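PDB 3UXF: fimbrial subunit type 1 from Actinomyces oris, which forms the shaft of the type 1 fimbriae on the bacterial surface as their major, cell-wall-linked pilin subunit. Local coordinates for residues A[444-449]-A[462-467]. Numbering follows the deposited sequence.
Sequences YYCLVE and PLPFRV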
ATOM      1  N   TYR A 444      -8.066  25.579  -4.279  1.00 10.24           N
ATOM      2  CA  TYR A 444      -7.175  26.737  -4.249  1.00  9.57           C
ATOM      3  C   TYR A 444      -6.679  27.041  -2.841  1.00  8.86           C
ATOM      4  O   TYR A 444      -7.341  26.723  -1.842  1.00 10.01           O
ATOM      5  CB  TYR A 444      -7.894  27.971  -4.775  1.00 11.03           C
ATOM      6  CG  TYR A 444      -7.888  28.090  -6.269  1.00 10.69           C
ATOM      7  CD1 TYR A 444      -6.815  28.655  -6.921  1.00 11.74           C
ATOM      8  CD2 TYR A 444      -8.992  27.692  -7.019  1.00 13.50           C
ATOM      9  CE1 TYR A 444      -6.802  28.782  -8.277  1.00 15.16           C
ATOM     10  CE2 TYR A 444      -8.983  27.821  -8.403  1.00 13.47           C
ATOM     11  CZ  TYR A 444      -7.892  28.387  -9.008  1.00 15.92           C
ATOM     12  OH  TYR A 444      -7.863  28.543 -10.388  1.00 23.61           O
ATOM     13  N   TYR A 445      -5.527  27.696  -2.786  1.00  9.44           N
ATOM     14  CA  TYR A 445      -5.180  28.495  -1.618  1.00  7.26           C
ATOM     15  C   TYR A 445      -5.435  29.967  -1.954  1.00 10.19           C
ATOM     16  O   TYR A 445      -5.566  30.315  -3.126  1.00 11.27           O
ATOM     17  CB  TYR A 445      -3.687  28.331  -1.325  1.00  9.24           C
ATOM     18  CG  TYR A 445      -3.342  26.937  -0.887  1.00  8.27           C
ATOM     19  CD1 TYR A 445      -3.944  26.382   0.241  1.00  9.27           C
ATOM     20  CD2 TYR A 445      -2.407  26.176  -1.574  1.00  7.65           C
ATOM     21  CE1 TYR A 445      -3.627  25.071   0.657  1.00  9.68           C
ATOM     22  CE2 TYR A 445      -2.072  24.862  -1.175  1.00  8.52           C
ATOM     23  CZ  TYR A 445      -2.690  24.324  -0.044  1.00  8.58           C
ATOM     24  OH  TYR A 445      -2.400  23.026   0.347  1.00  9.48           O
ATOM     25  N   CYS A 446      -5.476  30.829  -0.936  1.00  8.95           N
ATOM     26  CA  CYS A 446      -5.638  32.275  -1.128  1.00  9.51           C
ATOM     27  C   CYS A 446      -4.633  32.977  -0.253  1.00 10.90           C
ATOM     28  O   CYS A 446      -4.511  32.635   0.926  1.00 11.35           O
ATOM     29  CB  CYS A 446      -7.059  32.730  -0.668  1.00 12.44           C
ATOM     30  SG  CYS A 446      -8.263  32.538  -2.054  1.00 16.91           S
ATOM     31  N   LEU A 447      -3.934  33.961  -0.802  1.00 10.96           N
ATOM     32  CA  LEU A 447      -3.222  34.929   0.060  1.00 10.54           C
ATOM     33  C   LEU A 447      -4.203  35.986   0.500  1.00 13.32           C
ATOM     34  O   LEU A 447      -5.033  36.417  -0.282  1.00 14.32           O
ATOM     35  CB  LEU A 447      -2.120  35.615  -0.725  1.00 11.55           C
ATOM     36  CG  LEU A 447      -1.006  34.730  -1.251  1.00 11.43           C
ATOM     37  CD1 LEU A 447      -0.089  35.553  -2.114  1.00 14.97           C
ATOM     38  CD2 LEU A 447      -0.264  34.072  -0.096  1.00 12.25           C
ATOM     39  N   VAL A 448      -4.130  36.405   1.760  1.00 10.35           N
ATOM     40  CA  VAL A 448      -4.822  37.622   2.171  1.00 10.11           C
ATOM     41  C   VAL A 448      -3.752  38.585   2.630  1.00 10.42           C
ATOM     42  O   VAL A 448      -2.961  38.285   3.519  1.00 11.18           O
ATOM     43  CB  VAL A 448      -5.813  37.340   3.308  1.00  9.78           C
ATOM     44  CG1 VAL A 448      -6.349  38.653   3.897  1.00 12.70           C
ATOM     45  CG2 VAL A 448      -6.969  36.445   2.788  1.00 12.39           C
ATOM     46  N   GLU A 449      -3.715  39.756   2.002  1.00 10.68           N
ATOM     47  CA  GLU A 449      -2.795  40.797   2.442  1.00 11.40           C
ATOM     48  C   GLU A 449      -3.333  41.454   3.718  1.00 11.26           C
ATOM     49  O   GLU A 449      -4.320  42.163   3.695  1.00 12.27           O
ATOM     50  CB  GLU A 449      -2.566  41.806   1.326  1.00 10.08           C
ATOM     51  CG  GLU A 449      -1.459  42.806   1.637  1.00 12.84           C
ATOM     52  CD  GLU A 449      -1.029  43.635   0.431  1.00 14.66           C
ATOM     53  OE1 GLU A 449      -1.245  43.208  -0.728  1.00 13.91           O
ATOM     54  OE2 GLU A 449      -0.428  44.750   0.632  1.00 14.54           O
ATOM     55  N   PRO A 462      -9.055  38.473  -1.577  1.00 13.05           N
ATOM     56  CA  PRO A 462      -8.006  37.448  -1.445  1.00 12.02           C
ATOM     57  C   PRO A 462      -7.466  37.115  -2.820  1.00 12.07           C
ATOM     58  O   PRO A 462      -8.136  37.376  -3.843  1.00 12.78           O
ATOM     59  CB  PRO A 462      -8.744  36.222  -0.899  1.00 11.01           C
ATOM     60  CG  PRO A 462     -10.095  36.698  -0.448  1.00 14.24           C
ATOM     61  CD  PRO A 462     -10.392  37.911  -1.357  1.00 13.74           C
ATOM     62  N   LEU A 463      -6.268  36.525  -2.848  1.00 12.31           N
ATOM     63  CA  LEU A 463      -5.584  36.254  -4.107  1.00 12.72           C
ATOM     64  C   LEU A 463      -5.346  34.759  -4.255  1.00 11.35           C
ATOM     65  O   LEU A 463      -4.459  34.195  -3.608  1.00 13.69           O
ATOM     66  CB  LEU A 463      -4.234  36.962  -4.066  1.00 11.13           C
ATOM     67  CG  LEU A 463      -4.337  38.455  -3.754  1.00 15.37           C
ATOM     68  CD1 LEU A 463      -2.929  39.045  -3.627  1.00 16.42           C
ATOM     69  CD2 LEU A 463      -5.144  39.169  -4.818  1.00 21.81           C
ATOM     70  N   PRO A 464      -6.125  34.092  -5.111  1.00 11.04           N
ATOM     71  CA  PRO A 464      -6.027  32.630  -5.237  1.00 10.40           C
ATOM     72  C   PRO A 464      -4.756  32.237  -5.936  1.00 11.77           C
ATOM     73  O   PRO A 464      -4.289  32.949  -6.835  1.00 13.01           O
ATOM     74  CB  PRO A 464      -7.244  32.262  -6.077  1.00 12.76           C
ATOM     75  CG  PRO A 464      -8.215  33.377  -5.796  1.00 14.45           C
ATOM     76  CD  PRO A 464      -7.348  34.611  -5.730  1.00 13.90           C
ATOM     77  N   PHE A 465      -4.236  31.082  -5.547  1.00 10.64           N
ATOM     78  CA  PHE A 465      -3.089  30.462  -6.215  1.00 10.82           C
ATOM     79  C   PHE A 465      -3.081  28.987  -5.919  1.00 10.50           C
ATOM     80  O   PHE A 465      -3.780  28.522  -5.017  1.00 10.50           O
ATOM     81  CB  PHE A 465      -1.759  31.106  -5.762  1.00 12.65           C
ATOM     82  CG  PHE A 465      -1.376  30.766  -4.340  1.00 11.26           C
ATOM     83  CD1 PHE A 465      -1.897  31.511  -3.293  1.00 10.59           C
ATOM     84  CD2 PHE A 465      -0.477  29.727  -4.052  1.00 11.84           C
ATOM     85  CE1 PHE A 465      -1.591  31.229  -1.961  1.00 10.96           C
ATOM     86  CE2 PHE A 465      -0.157  29.450  -2.711  1.00 11.01           C
ATOM     87  CZ  PHE A 465      -0.701  30.191  -1.675  1.00  9.93           C
ATOM     88  N   ARG A 466      -2.316  28.235  -6.704  1.00 10.36           N
ATOM     89  CA  ARG A 466      -2.182  26.799  -6.506  1.00  8.55           C
ATOM     90  C   ARG A 466      -0.724  26.425  -6.372  1.00 11.08           C
ATOM     91  O   ARG A 466       0.154  27.040  -7.002  1.00 11.02           O
ATOM     92  CB  ARG A 466      -2.791  26.035  -7.676  1.00 11.63           C
ATOM     93  CG  ARG A 466      -4.304  26.021  -7.638  1.00  9.85           C
ATOM     94  CD  ARG A 466      -4.848  25.317  -8.884  1.00 12.03           C
ATOM     95  NE  ARG A 466      -6.279  25.113  -8.763  1.00 11.29           N
ATOM     96  CZ  ARG A 466      -7.096  24.934  -9.803  1.00 12.20           C
ATOM     97  NH1 ARG A 466      -6.620  24.961 -11.051  1.00 14.47           N
ATOM     98  NH2 ARG A 466      -8.400  24.747  -9.590  1.00 12.97           N
ATOM     99  N   VAL A 467      -0.473  25.406  -5.551  1.00 10.12           N
ATOM    100  CA  VAL A 467       0.806  24.721  -5.524  1.00 10.30           C
ATOM    101  C   VAL A 467       0.551  23.414  -6.225  1.00  9.95           C
ATOM    102  O   VAL A 467      -0.295  22.636  -5.814  1.00 11.43           O
ATOM    103  CB  VAL A 467       1.294  24.505  -4.052  1.00 11.38           C
ATOM    104  CG1 VAL A 467       2.526  23.597  -4.022  1.00 11.68           C
ATOM    105  CG2 VAL A 467       1.625  25.857  -3.409  1.00 11.66           C
TER
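Y445 and L447 each exchange a pair of backbone hydrogen bonds with F465 and L463, respectively, joining the antiparallel strands 444-451 and 463-465 into a beta hairpin of the C-terminal prealbumin-like domain. The axes of 444-449 and 463-465 come within 4.4 Å, their N-to-C directions 146° apart. Between the two bonded pairs sits the non-hydrogen-bonded pair C446 and P464; such a pair directs no N-H at the partner strand, so the proline costs no bond there, and P464 CA adds a CA-H...O contact to Y445 O at 3.2 Å.

Successive side chains alternate between the faces of the sheet. Y445, L447, L463 and F465 share one face, on which L447 and F465 are buried against L358 and V356 of strand 344-362. F465 CG lies between the backbone N and the carbonyl carbon (chi1 71°), which brings the ring back across the neighbouring strand. Y445 CB sits over one ring face in a CH-pi contact, 3.8 Å from the F465 centroid, while L447 CG comes obliquely to F465 CE1 at 3.6 Å. The Y445 ring runs on past F465, and its hydroxyl is hydrogen-bonded to R426 O.

On the other face C446 SG, in disulfide linkage with C382 of strand 376-385, packs 3.8 Å from P464 CG. The covalent bond thus ties the hairpin's first strand to its other neighbour in the sheet. P462 CB closes on C446 CB near a bound calcium ion.

At the far end, the extended side chain of R466 lays its guanidinium flat on the Y444 ring, planes 17° apart, in a cation-pi stack. R466 NE donates to D443 O and NH2 more weakly to T440 O, which together would limit the group's rotation while R466 NH2 lies 3.3 Å from Y444 CE2.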